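Local coordinates for protein signal recognition particle subunit SRP68 (Chaetomium thermophilum, PDB 4P3G) that is a subunit of the signal recognition particle, whose RNA-binding domain binds and remodels SRP RNA and so probably serves protein targeting to the endoplasmic reticulum, at residues 78-83 with 143-148; 162-167 with 205-210; 43-48 with 73-78. All coordinates share one frame; numbering follows the deposited sequence.

The three contacts follow one another along an all-helical RNA-binding domain in the order interaction 3, 1, 2. Interactions 1 and 3 use helix 71-93, share Leu78, and have centres about 15 Å apart; Leu77 of one touches the Tyr145 ring of the other. Interaction 1, about 4 Å from the centre of the chain, reaches across to helix 136-156. Helix 160-181 follows and carries interaction 2, its centre about 22 Å from that of interaction 1; the two helices touch through Ala147 and Ser166. Interactions 2 and 3, their centres about 37 Å apart, lie on opposite sides of the chain's centre, so a buried polar contact is flanked by two apolar ones at helix ends.

Interaction 1. Residues 78-83 with 143-148; sequences LTAERA and RAYAAL
Tyr145 and Glu81 join helix 136-156 to helix 71-93 through a hydrogen bond inside the all-helical RNA-binding domain, which is probably tetratricopeptide-repeat-like; from 78-83 the only other side chain at the hydroxyl is the methyl of Ala80. Along 143-148, Ala144 comes first, a small residue that lets its helix lie close to Ile173 and Tyr174 of helix 160-181. Tyr145 comes next and makes the whole contact from its side. Its ring stands anti to the backbone nitrogen (chi1 177°), which sends the phenol straight across the gap between the helices. The nearest CA atoms of the two segments, those of Ala80 and Ala146, are 9.7 Å apart, a span that suits a tyrosine, long and rigid with a polar end. Tyr145 OH donates to Glu81 OE2 at 2.7 Å, and the carboxylate oxygen lies at the ring edge, in the plane of the ring. OE2 is met on its anti side, 22° out of the carboxylate plane, while the carboxylate and ring planes are turned 55° from each other. Glu81 reaches this position by bending at chi2, which brings its acid group back toward the phenol. Its other oxygen, OE1, forms a salt bridge with Arg18 NE and is hydrogen-bonded to Tyr30 OH, so the buried carboxylate is held by three groups and its charge is probably balanced by Arg18. With an alanine here, the Tyr145 hydroxyl would probably lose its acceptor and Arg18 its partner. On the same helix, Ala80 CB approaches Tyr145 OH to 3.9 Å, its small methyl fitting beside the phenol. Farther along, Ala147 rests on Cys170 of helix 160-181. Helices 10-21 (Thr11, Val14), 103-128 (Ala120) and 160-181 (Tyr174) all pack against Tyr145, and Ile119 of helix 103-128 meets Ala80.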
ATOM      1  N   LEU A  78      -0.741  -9.739 -35.932  1.00 79.11           N
ATOM      2  CA  LEU A  78       0.553  -9.672 -36.607  1.00 82.21           C
ATOM      3  C   LEU A  78       0.876  -8.215 -36.901  1.00 85.21           C
ATOM      4  O   LEU A  78       2.027  -7.777 -36.795  1.00 88.97           O
ATOM      5  CB  LEU A  78       0.540 -10.486 -37.901  1.00 81.26           C
ATOM      6  CG  LEU A  78       0.353 -11.986 -37.643  1.00 86.76           C
ATOM      7  CD1 LEU A  78       0.236 -12.821 -38.933  1.00 90.35           C
ATOM      8  CD2 LEU A  78       1.444 -12.521 -36.732  1.00 88.18           C
ATOM      9  N   THR A  79      -0.148  -7.463 -37.275  1.00 80.81           N
ATOM     10  CA  THR A  79       0.056  -6.071 -37.595  1.00 81.09           C
ATOM     11  C   THR A  79       0.505  -5.301 -36.379  1.00 83.10           C
ATOM     12  O   THR A  79       1.492  -4.580 -36.432  1.00 87.54           O
ATOM     13  CB  THR A  79      -1.218  -5.447 -38.160  1.00 87.35           C
ATOM     14  OG1 THR A  79      -1.667  -6.227 -39.279  1.00 98.43           O
ATOM     15  CG2 THR A  79      -0.935  -4.046 -38.630  1.00 87.84           C
ATOM     16  N   ALA A  80      -0.207  -5.484 -35.276  1.00 84.04           N
ATOM     17  CA  ALA A  80       0.101  -4.793 -34.025  1.00 77.00           C
ATOM     18  C   ALA A  80       1.444  -5.263 -33.470  1.00 75.99           C
ATOM     19  O   ALA A  80       2.277  -4.450 -33.028  1.00 74.37           O
ATOM     20  CB  ALA A  80      -1.008  -5.019 -33.017  1.00 70.51           C
ATOM     21  N   GLU A  81       1.641  -6.576 -33.488  1.00 68.94           N
ATOM     22  CA  GLU A  81       2.861  -7.153 -32.952  1.00 78.76           C
ATOM     23  C   GLU A  81       4.103  -6.689 -33.718  1.00 89.44           C
ATOM     24  O   GLU A  81       5.192  -6.591 -33.146  1.00 95.63           O
ATOM     25  CB  GLU A  81       2.781  -8.679 -32.955  1.00 81.53           C
ATOM     26  CG  GLU A  81       2.032  -9.238 -31.777  1.00 77.70           C
ATOM     27  CD  GLU A  81       2.720  -8.945 -30.462  1.00 78.25           C
ATOM     28  OE1 GLU A  81       3.713  -9.647 -30.165  1.00 80.60           O
ATOM     29  OE2 GLU A  81       2.285  -8.004 -29.743  1.00 68.89           O
ATOM     30  N   ARG A  82       3.956  -6.429 -35.013  1.00 90.29           N
ATOM     31  CA  ARG A  82       5.102  -5.987 -35.800  1.00 86.03           C
ATOM     32  C   ARG A  82       5.569  -4.585 -35.353  1.00 82.14           C
ATOM     33  O   ARG A  82       6.757  -4.349 -35.159  1.00 84.98           O
ATOM     34  CB  ARG A  82       4.777  -6.021 -37.300  1.00 86.67           C
ATOM     35  CG  ARG A  82       6.009  -5.884 -38.195  1.00 94.06           C
ATOM     36  CD  ARG A  82       5.667  -6.046 -39.663  1.00 96.15           C
ATOM     37  NE  ARG A  82       4.950  -4.871 -40.140  1.00 98.49           N
ATOM     38  CZ  ARG A  82       4.679  -4.618 -41.414  1.00100.94           C
ATOM     39  NH1 ARG A  82       5.037  -5.479 -42.360  1.00102.30           N
ATOM     40  NH2 ARG A  82       4.018  -3.513 -41.737  1.00100.43           N
ATOM     41  N   ALA A  83       4.630  -3.683 -35.106  1.00 76.29           N
ATOM     42  CA  ALA A  83       4.967  -2.343 -34.619  1.00 74.35           C
ATOM     43  C   ALA A  83       5.652  -2.422 -33.262  1.00 77.62           C
ATOM     44  O   ALA A  83       6.530  -1.625 -32.952  1.00 80.80           O
ATOM     45  CB  ALA A  83       3.722  -1.478 -34.523  1.00 68.53           C
ATOM     46  N   ARG A 143      -9.288  -6.968 -24.768  1.00 67.57           N
ATOM     47  CA  ARG A 143      -9.180  -5.689 -24.129  1.00 69.75           C
ATOM     48  C   ARG A 143      -7.949  -5.547 -23.223  1.00 70.98           C
ATOM     49  O   ARG A 143      -7.311  -4.487 -23.224  1.00 68.24           O
ATOM     50  CB  ARG A 143     -10.386  -5.365 -23.325  1.00 66.51           C
ATOM     51  CG  ARG A 143     -10.186  -3.999 -22.868  1.00 69.10           C
ATOM     52  CD  ARG A 143     -11.443  -3.696 -22.376  1.00 90.74           C
ATOM     53  NE  ARG A 143     -11.672  -2.340 -21.940  1.00112.11           N
ATOM     54  CZ  ARG A 143     -12.873  -2.086 -21.435  1.00124.87           C
ATOM     55  NH1 ARG A 143     -13.744  -3.100 -21.365  1.00128.77           N
ATOM     56  NH2 ARG A 143     -13.219  -0.905 -20.994  1.00128.37           N
ATOM     57  N   ALA A 144      -7.603  -6.607 -22.486  1.00 67.83           N
ATOM     58  CA  ALA A 144      -6.374  -6.614 -21.689  1.00 63.40           C
ATOM     59  C   ALA A 144      -5.174  -6.352 -22.619  1.00 62.29           C
ATOM     60  O   ALA A 144      -4.364  -5.444 -22.370  1.00 57.81           O
ATOM     61  CB  ALA A 144      -6.202  -7.947 -20.936  1.00 60.55           C
ATOM     62  N   TYR A 145      -5.115  -7.097 -23.719  1.00 62.99           N
ATOM     63  CA  TYR A 145      -4.034  -6.940 -24.684  1.00 65.23           C
ATOM     64  C   TYR A 145      -3.964  -5.502 -25.197  1.00 66.07           C
ATOM     65  O   TYR A 145      -2.873  -4.937 -25.355  1.00 71.76           O
ATOM     66  CB  TYR A 145      -4.215  -7.891 -25.860  1.00 67.87           C
ATOM     67  CG  TYR A 145      -3.168  -7.749 -26.942  1.00 72.02           C
ATOM     68  CD1 TYR A 145      -1.818  -8.000 -26.687  1.00 69.83           C
ATOM     69  CD2 TYR A 145      -3.529  -7.337 -28.217  1.00 75.79           C
ATOM     70  CE1 TYR A 145      -0.870  -7.861 -27.684  1.00 75.00           C
ATOM     71  CE2 TYR A 145      -2.594  -7.194 -29.213  1.00 78.92           C
ATOM     72  CZ  TYR A 145      -1.268  -7.455 -28.950  1.00 80.36           C
ATOM     73  OH  TYR A 145      -0.350  -7.306 -29.965  1.00 82.43           O
ATOM     74  N   ALA A 146      -5.120  -4.913 -25.475  1.00 56.63           N
ATOM     75  CA  ALA A 146      -5.132  -3.536 -25.926  1.00 54.76           C
ATOM     76  C   ALA A 146      -4.627  -2.619 -24.806  1.00 65.89           C
ATOM     77  O   ALA A 146      -4.012  -1.577 -25.058  1.00 71.13           O
ATOM     78  CB  ALA A 146      -6.505  -3.143 -26.389  1.00 48.46           C
ATOM     79  N   ALA A 147      -4.928  -2.979 -23.559  1.00 68.40           N
ATOM     80  CA  ALA A 147      -4.528  -2.140 -22.438  1.00 60.10           C
ATOM     81  C   ALA A 147      -3.049  -2.269 -22.250  1.00 62.55           C
ATOM     82  O   ALA A 147      -2.378  -1.303 -21.912  1.00 67.97           O
ATOM     83  CB  ALA A 147      -5.269  -2.537 -21.177  1.00 58.72           C
ATOM     84  N   LEU A 148      -2.547  -3.459 -22.556  1.00 66.55           N
ATOM     85  CA  LEU A 148      -1.139  -3.800 -22.415  1.00 65.33           C
ATOM     86  C   LEU A 148      -0.284  -2.981 -23.383  1.00 68.91           C
ATOM     87  O   LEU A 148       0.772  -2.428 -23.014  1.00 67.27           O
ATOM     88  CB  LEU A 148      -0.939  -5.287 -22.704  1.00 63.01           C
ATOM     89  CG  LEU A 148       0.480  -5.868 -22.620  1.00 67.97           C
ATOM     90  CD1 LEU A 148       0.864  -6.037 -21.164  1.00 65.62           C
ATOM     91  CD2 LEU A 148       0.673  -7.190 -23.410  1.00 71.56           C
TER

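Interaction 2. Residues 162-167 with 205-210; sequences ACLKSY and AKIPRT. With PO4 (phosphate ion), chain F.
Ile207, which meets Leu164 across the contact, also lays its CG1 over one face of the Arg209 guanidinium, 4.2 Å above the plane and offset toward the rim. At the edge of that flat group, in its plane, lies Lys206 CB, while phosphate O2 approaches it obliquely. The guanidinium thereby rests on a Schellman motif that closes helix 186-205: Lys206, with its positive phi of 59°, is the first residue to leave the helix. Arg209 NH1 points at the carbonyl oxygens of Ala205 and Lys206 in two weak, bent bonds, the one to Ala205 O modelled too short to be relied on; a positive group probably suits the negative end of the helix. The chain of Arg209 folds at chi2 (-55°), which brings its end back over the turn instead of out along the loop. Between helix and arginine, the peptide bond before Pro208 is cis, a conformation that proline accepts more readily than other residues and that gives the backbone a sharp change of course. Beyond it, Arg209 N donates to phosphate O2 at 2.7 Å with an angle of 159°, and Pro208 lies beside the ion. The phosphate, probably taken from the crystallisation liquor, is also held by Arg219 NE of the third subunit, which makes this loop part of a contact between copies. Across the two segments the contact is apolar and joins the loop to helix 160-181. Leu164 is a branched aliphatic residue in a place lined by Ala201 of helix 186-205, Ala205, Ile207 and Ala220 of the third subunit. Ala205, small enough to sit near it, brings CB to 4.4 Å from Leu164 CD1. Tip to tip, Leu164 CD1 and Ile207 CD1 meet at 3.8 Å.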
ATOM      1  N   ALA A 162      -0.870   8.262 -16.894  1.00 69.72           N
ATOM      2  CA  ALA A 162      -1.774   7.709 -17.894  1.00 69.90           C
ATOM      3  C   ALA A 162      -1.473   6.248 -18.131  1.00 68.70           C
ATOM      4  O   ALA A 162      -2.372   5.436 -18.321  1.00 78.51           O
ATOM      5  CB  ALA A 162      -1.646   8.480 -19.185  1.00 75.39           C
ATOM      6  N   CYS A 163      -0.190   5.931 -18.117  1.00 65.43           N
ATOM      7  CA  CYS A 163       0.301   4.586 -18.368  1.00 68.45           C
ATOM      8  C   CYS A 163      -0.193   3.639 -17.270  1.00 74.75           C
ATOM      9  O   CYS A 163      -0.473   2.451 -17.512  1.00 74.44           O
ATOM     10  CB  CYS A 163       1.834   4.616 -18.478  1.00 65.17           C
ATOM     11  SG  CYS A 163       2.752   3.431 -17.471  1.00 80.71           S
ATOM     12  N   LEU A 164      -0.258   4.173 -16.051  1.00 73.75           N
ATOM     13  CA  LEU A 164      -0.722   3.413 -14.908  1.00 63.23           C
ATOM     14  C   LEU A 164      -2.188   3.095 -15.072  1.00 60.50           C
ATOM     15  O   LEU A 164      -2.629   2.021 -14.668  1.00 59.30           O
ATOM     16  CB  LEU A 164      -0.457   4.149 -13.609  1.00 61.23           C
ATOM     17  CG  LEU A 164       1.001   4.053 -13.233  1.00 60.81           C
ATOM     18  CD1 LEU A 164       1.269   4.847 -11.967  1.00 62.53           C
ATOM     19  CD2 LEU A 164       1.340   2.611 -13.032  1.00 61.91           C
ATOM     20  N   LYS A 165      -2.938   4.018 -15.674  1.00 60.79           N
ATOM     21  CA  LYS A 165      -4.358   3.753 -15.941  1.00 65.75           C
ATOM     22  C   LYS A 165      -4.505   2.557 -16.866  1.00 69.14           C
ATOM     23  O   LYS A 165      -5.344   1.700 -16.613  1.00 74.00           O
ATOM     24  CB  LYS A 165      -5.090   4.954 -16.546  1.00 64.25           C
ATOM     25  CG  LYS A 165      -4.833   6.242 -15.842  1.00 71.20           C
ATOM     26  CD  LYS A 165      -5.922   7.250 -16.149  1.00 81.48           C
ATOM     27  CE  LYS A 165      -5.817   7.779 -17.553  1.00 93.09           C
ATOM     28  NZ  LYS A 165      -6.551   9.066 -17.667  1.00103.92           N
ATOM     29  N   SER A 166      -3.705   2.492 -17.933  1.00 66.26           N
ATOM     30  CA  SER A 166      -3.819   1.355 -18.854  1.00 67.79           C
ATOM     31  C   SER A 166      -3.425   0.051 -18.214  1.00 64.75           C
ATOM     32  O   SER A 166      -4.143  -0.942 -18.315  1.00 67.44           O
ATOM     33  CB  SER A 166      -2.976   1.542 -20.104  1.00 68.02           C
ATOM     34  OG  SER A 166      -3.561   2.502 -20.940  1.00 75.84           O
ATOM     35  N   TYR A 167      -2.286   0.064 -17.536  1.00 57.66           N
ATOM     36  CA  TYR A 167      -1.757  -1.148 -16.936  1.00 59.53           C
ATOM     37  C   TYR A 167      -2.663  -1.688 -15.838  1.00 64.45           C
ATOM     38  O   TYR A 167      -2.739  -2.908 -15.618  1.00 63.60           O
ATOM     39  CB  TYR A 167      -0.357  -0.875 -16.390  1.00 62.86           C
ATOM     40  CG  TYR A 167       0.753  -0.999 -17.396  1.00 62.46           C
ATOM     41  CD1 TYR A 167       0.847  -2.105 -18.224  1.00 62.55           C
ATOM     42  CD2 TYR A 167       1.696   0.007 -17.535  1.00 65.79           C
ATOM     43  CE1 TYR A 167       1.865  -2.231 -19.139  1.00 65.71           C
ATOM     44  CE2 TYR A 167       2.729  -0.100 -18.463  1.00 71.27           C
ATOM     45  CZ  TYR A 167       2.811  -1.224 -19.263  1.00 70.83           C
ATOM     46  OH  TYR A 167       3.833  -1.333 -20.194  1.00 73.78           O
ATOM     47  N   ALA A 205       5.986   8.240 -10.684  1.00 70.44           N
ATOM     48  CA  ALA A 205       4.874   9.125 -10.442  1.00 69.01           C
ATOM     49  C   ALA A 205       4.774   9.531  -8.970  1.00 74.32           C
ATOM     50  O   ALA A 205       3.920  10.352  -8.610  1.00 81.70           O
ATOM     51  CB  ALA A 205       3.578   8.478 -10.931  1.00 63.84           C
ATOM     52  N   LYS A 206       5.630   8.955  -8.124  1.00 70.67           N
ATOM     53  CA  LYS A 206       5.525   9.164  -6.680  1.00 70.11           C
ATOM     54  C   LYS A 206       4.161   8.696  -6.130  1.00 69.77           C
ATOM     55  O   LYS A 206       3.594   9.325  -5.234  1.00 73.07           O
ATOM     56  CB  LYS A 206       5.847  10.617  -6.272  1.00 75.40           C
ATOM     57  CG  LYS A 206       7.347  10.927  -6.078  1.00 79.08           C
ATOM     58  CD  LYS A 206       8.161  10.759  -7.391  1.00104.81           C
ATOM     59  CE  LYS A 206       9.691  10.694  -7.165  1.00 94.16           C
ATOM     60  NZ  LYS A 206      10.407  10.259  -8.409  1.00 78.91           N
ATOM     61  N   ILE A 207       3.604   7.653  -6.742  1.00 69.31           N
ATOM     62  CA  ILE A 207       2.378   7.012  -6.263  1.00 72.43           C
ATOM     63  C   ILE A 207       2.693   5.732  -5.491  1.00 67.08           C
ATOM     64  O   ILE A 207       3.332   4.835  -6.031  1.00 63.94           O
ATOM     65  CB  ILE A 207       1.455   6.630  -7.441  1.00 73.78           C
ATOM     66  CG1 ILE A 207       1.081   7.869  -8.264  1.00 77.44           C
ATOM     67  CG2 ILE A 207       0.222   5.918  -6.927  1.00 68.50           C
ATOM     68  CD1 ILE A 207       0.333   7.568  -9.553  1.00 75.06           C
ATOM     69  N   PRO A 208       2.228   5.620  -4.235  1.00 71.06           N
ATOM     70  CA  PRO A 208       1.375   6.533  -3.448  1.00 74.52           C
ATOM     71  C   PRO A 208       2.099   7.756  -2.878  1.00 71.73           C
ATOM     72  O   PRO A 208       3.297   7.677  -2.633  1.00 71.20           O
ATOM     73  CB  PRO A 208       0.887   5.646  -2.290  1.00 68.22           C
ATOM     74  CG  PRO A 208       1.858   4.563  -2.168  1.00 67.89           C
ATOM     75  CD  PRO A 208       2.516   4.366  -3.512  1.00 67.80           C
ATOM     76  N   ARG A 209       1.369   8.860  -2.689  1.00 71.95           N
ATOM     77  CA  ARG A 209       1.934  10.105  -2.179  1.00 74.68           C
ATOM     78  C   ARG A 209       2.462   9.873  -0.777  1.00 82.25           C
ATOM     79  O   ARG A 209       3.580  10.250  -0.455  1.00 88.98           O
ATOM     80  CB  ARG A 209       0.891  11.220  -2.145  1.00 77.42           C
ATOM     81  CG  ARG A 209       0.235  11.539  -3.470  1.00 91.94           C
ATOM     82  CD  ARG A 209       1.251  11.875  -4.546  1.00105.07           C
ATOM     83  NE  ARG A 209       0.606  12.088  -5.840  1.00111.69           N
ATOM     84  CZ  ARG A 209       1.246  12.028  -7.002  1.00113.38           C
ATOM     85  NH1 ARG A 209       2.547  11.760  -7.021  1.00113.59           N
ATOM     86  NH2 ARG A 209       0.586  12.225  -8.136  1.00112.64           N
ATOM     87  N   THR A 210       1.658   9.223   0.047  1.00 84.67           N
ATOM     88  CA  THR A 210       2.045   8.931   1.413  1.00 85.16           C
ATOM     89  C   THR A 210       2.953   7.710   1.500  1.00 81.48           C
ATOM     90  O   THR A 210       2.579   6.615   1.087  1.00 82.60           O
ATOM     91  CB  THR A 210       0.779   8.719   2.281  1.00 90.27           C
ATOM     92  OG1 THR A 210       0.179   9.993   2.539  1.00 94.50           O
ATOM     93  CG2 THR A 210       1.110   8.045   3.603  1.00 91.98           C
TER
HETATM   94  P   PO4 F 301      -2.054   7.878  -3.505  1.00128.93           P
HETATM   95  O1  PO4 F 301      -1.767   6.744  -4.452  1.00133.51           O
HETATM   96  O2  PO4 F 301      -1.083   8.967  -3.842  1.00125.86           O
HETATM   97  O3  PO4 F 301      -3.473   8.370  -3.676  1.00128.43           O
HETATM   98  O4  PO4 F 301      -1.855   7.417  -2.081  1.00133.37           O

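Interaction 3. Residues 43-48 with 73-78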
ATOM      1  N   LYS A  43      -2.326 -13.054 -48.144  1.00113.31           N
ATOM      2  CA  LYS A  43      -2.634 -13.874 -49.305  1.00113.21           C
ATOM      3  C   LYS A  43      -3.812 -14.808 -49.022  1.00116.06           C
ATOM      4  O   LYS A  43      -4.674 -14.989 -49.877  1.00123.81           O
ATOM      5  CB  LYS A  43      -1.408 -14.653 -49.764  1.00115.20           C
ATOM      6  CG  LYS A  43      -0.355 -13.759 -50.392  1.00119.96           C
ATOM      7  CD  LYS A  43       0.903 -14.530 -50.736  1.00130.62           C
ATOM      8  CE  LYS A  43       2.009 -13.608 -51.237  1.00136.99           C
ATOM      9  NZ  LYS A  43       3.240 -14.371 -51.624  1.00144.07           N
ATOM     10  N   LYS A  44      -3.855 -15.400 -47.831  1.00113.02           N
ATOM     11  CA  LYS A  44      -4.949 -16.304 -47.473  1.00113.62           C
ATOM     12  C   LYS A  44      -6.300 -15.608 -47.531  1.00117.16           C
ATOM     13  O   LYS A  44      -7.310 -16.220 -47.874  1.00126.30           O
ATOM     14  CB  LYS A  44      -4.756 -16.867 -46.067  1.00109.77           C
ATOM     15  CG  LYS A  44      -3.673 -17.904 -45.946  1.00115.13           C
ATOM     16  CD  LYS A  44      -3.957 -18.844 -44.790  1.00119.97           C
ATOM     17  CE  LYS A  44      -2.804 -19.802 -44.594  1.00126.95           C
ATOM     18  NZ  LYS A  44      -1.550 -19.026 -44.350  1.00129.67           N
ATOM     19  N   LEU A  45      -6.310 -14.329 -47.190  1.00112.42           N
ATOM     20  CA  LEU A  45      -7.538 -13.550 -47.126  1.00114.09           C
ATOM     21  C   LEU A  45      -7.794 -12.851 -48.439  1.00114.26           C
ATOM     22  O   LEU A  45      -8.748 -12.078 -48.558  1.00113.07           O
ATOM     23  CB  LEU A  45      -7.450 -12.509 -46.003  1.00116.22           C
ATOM     24  CG  LEU A  45      -7.396 -13.048 -44.581  1.00115.82           C
ATOM     25  CD1 LEU A  45      -7.241 -11.916 -43.588  1.00112.98           C
ATOM     26  CD2 LEU A  45      -8.669 -13.818 -44.319  1.00118.21           C
ATOM     27  N   ASN A  46      -6.973 -13.178 -49.432  1.00118.90           N
ATOM     28  CA  ASN A  46      -6.990 -12.496 -50.724  1.00125.40           C
ATOM     29  C   ASN A  46      -7.062 -10.979 -50.534  1.00123.92           C
ATOM     30  O   ASN A  46      -7.915 -10.294 -51.096  1.00128.16           O
ATOM     31  CB  ASN A  46      -8.097 -13.031 -51.640  1.00129.76           C
ATOM     32  CG  ASN A  46      -7.834 -14.466 -52.106  1.00138.86           C
ATOM     33  OD1 ASN A  46      -6.684 -14.881 -52.277  1.00141.86           O
ATOM     34  ND2 ASN A  46      -8.908 -15.227 -52.312  1.00142.59           N
ATOM     35  N   ILE A  47      -6.137 -10.492 -49.712  1.00118.13           N
ATOM     36  CA  ILE A  47      -5.928  -9.076 -49.444  1.00119.60           C
ATOM     37  C   ILE A  47      -4.607  -8.609 -50.057  1.00125.12           C
ATOM     38  O   ILE A  47      -3.611  -9.327 -50.007  1.00128.51           O
ATOM     39  CB  ILE A  47      -5.955  -8.800 -47.912  1.00120.42           C
ATOM     40  CG1 ILE A  47      -7.373  -9.022 -47.384  1.00116.80           C
ATOM     41  CG2 ILE A  47      -5.483  -7.384 -47.576  1.00118.90           C
ATOM     42  CD1 ILE A  47      -7.507  -8.862 -45.922  1.00113.19           C
ATOM     43  N   ALA A  48      -4.614  -7.414 -50.646  1.00128.22           N
ATOM     44  CA  ALA A  48      -3.460  -6.880 -51.374  1.00134.13           C
ATOM     45  C   ALA A  48      -2.158  -6.898 -50.573  1.00136.49           C
ATOM     46  O   ALA A  48      -2.128  -6.508 -49.408  1.00135.76           O
ATOM     47  CB  ALA A  48      -3.754  -5.464 -51.866  1.00134.82           C
ATOM     48  N   VAL A  73      -8.666 -11.717 -37.540  1.00 90.70           N
ATOM     49  CA  VAL A  73      -8.071 -11.449 -36.235  1.00 82.53           C
ATOM     50  C   VAL A  73      -6.569 -11.682 -36.309  1.00 79.87           C
ATOM     51  O   VAL A  73      -5.799 -10.849 -35.862  1.00 87.94           O
ATOM     52  CB  VAL A  73      -8.684 -12.322 -35.107  1.00 83.16           C
ATOM     53  CG1 VAL A  73      -7.887 -12.200 -33.812  1.00 76.71           C
ATOM     54  CG2 VAL A  73     -10.149 -11.953 -34.882  1.00 84.58           C
ATOM     55  N   ARG A  74      -6.134 -12.777 -36.911  1.00 80.41           N
ATOM     56  CA  ARG A  74      -4.701 -13.021 -36.981  1.00 85.62           C
ATOM     57  C   ARG A  74      -3.971 -11.886 -37.702  1.00 91.55           C
ATOM     58  O   ARG A  74      -2.890 -11.464 -37.282  1.00 94.83           O
ATOM     59  CB  ARG A  74      -4.407 -14.338 -37.674  1.00 87.80           C
ATOM     60  CG  ARG A  74      -2.954 -14.718 -37.618  1.00 92.11           C
ATOM     61  CD  ARG A  74      -2.766 -16.204 -37.885  1.00105.99           C
ATOM     62  NE  ARG A  74      -1.398 -16.592 -37.577  1.00113.13           N
ATOM     63  CZ  ARG A  74      -0.464 -16.831 -38.490  1.00116.64           C
ATOM     64  NH1 ARG A  74      -0.766 -16.756 -39.783  1.00117.94           N
ATOM     65  NH2 ARG A  74       0.764 -17.152 -38.097  1.00113.90           N
ATOM     66  N   LEU A  75      -4.594 -11.346 -38.738  1.00 89.55           N
ATOM     67  CA  LEU A  75      -4.017 -10.231 -39.464  1.00 88.71           C
ATOM     68  C   LEU A  75      -3.751  -9.052 -38.525  1.00 86.15           C
ATOM     69  O   LEU A  75      -2.702  -8.415 -38.602  1.00 89.63           O
ATOM     70  CB  LEU A  75      -4.961  -9.791 -40.578  1.00 92.41           C
ATOM     71  CG  LEU A  75      -4.393  -8.723 -41.510  1.00 94.93           C
ATOM     72  CD1 LEU A  75      -3.254  -9.323 -42.308  1.00 96.91           C
ATOM     73  CD2 LEU A  75      -5.468  -8.185 -42.435  1.00 99.46           C
ATOM     74  N   GLN A  76      -4.706  -8.761 -37.649  1.00 80.88           N
ATOM     75  CA  GLN A  76      -4.588  -7.632 -36.740  1.00 84.16           C
ATOM     76  C   GLN A  76      -3.498  -7.819 -35.688  1.00 87.04           C
ATOM     77  O   GLN A  76      -2.795  -6.876 -35.340  1.00 90.33           O
ATOM     78  CB  GLN A  76      -5.919  -7.377 -36.058  1.00 87.64           C
ATOM     79  CG  GLN A  76      -7.015  -7.033 -37.034  1.00 97.38           C
ATOM     80  CD  GLN A  76      -6.677  -5.826 -37.880  1.00106.65           C
ATOM     81  OE1 GLN A  76      -6.250  -5.960 -39.025  1.00110.65           O
ATOM     82  NE2 GLN A  76      -6.876  -4.631 -37.320  1.00110.00           N
ATOM     83  N   LEU A  77      -3.371  -9.029 -35.170  1.00 84.80           N
ATOM     84  CA  LEU A  77      -2.358  -9.315 -34.171  1.00 79.72           C
ATOM     85  C   LEU A  77      -0.958  -9.131 -34.772  1.00 78.12           C
ATOM     86  O   LEU A  77      -0.108  -8.420 -34.220  1.00 76.96           O
ATOM     87  CB  LEU A  77      -2.543 -10.742 -33.672  1.00 80.58           C
ATOM     88  CG  LEU A  77      -3.834 -10.827 -32.851  1.00 81.97           C
ATOM     89  CD1 LEU A  77      -3.995 -12.179 -32.165  1.00 83.68           C
ATOM     90  CD2 LEU A  77      -3.941  -9.670 -31.859  1.00 79.39           C
ATOM     91  N   LEU A  78      -0.741  -9.739 -35.932  1.00 79.11           N
ATOM     92  CA  LEU A  78       0.553  -9.672 -36.607  1.00 82.21           C
ATOM     93  C   LEU A  78       0.876  -8.215 -36.901  1.00 85.21           C
ATOM     94  O   LEU A  78       2.027  -7.777 -36.795  1.00 88.97           O
ATOM     95  CB  LEU A  78       0.540 -10.486 -37.901  1.00 81.26           C
ATOM     96  CG  LEU A  78       0.353 -11.986 -37.643  1.00 86.76           C
ATOM     97  CD1 LEU A  78       0.236 -12.821 -38.933  1.00 90.35           C
ATOM     98  CD2 LEU A  78       1.444 -12.521 -36.732  1.00 88.18           C
TER
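Between Leu45 and Ile47, the two residues that meet Leu75, Asn46 N bonds back to Lys43 O at 3.0 Å. With Ile47 N returning to Arg42 O, this makes a Schellman motif that ends helix 27-44. Asn46 takes a positive phi of 45°, a conformation that asparagine tolerates better than most residues. The reversal places Leu45 and Ile47, one on each side of Asn46 in sequence, over helix 71-93, where both point toward Leu75. Leu75 stands with CG anti to its backbone nitrogen (chi1 -174°), and its CD2 alone receives both partners. Ile47 CD1 comes tip to tip to 4.1 Å from it, and Leu45 CD1 lies 4.3 Å away. Branched aliphatic chains suit this spot, where contact is made by methyl ends and no hydrogen bond crosses. Leu75 also packs on Leu38 and Arg42 of helix 27-44, while Tyr72 touches both Leu45 and Ile47, so the helix end is fastened to helix 71-93. One turn on from Arg74, Leu78 sets CD1 over the centre of the arginine's guanidinium, 4.1 Å above its plane.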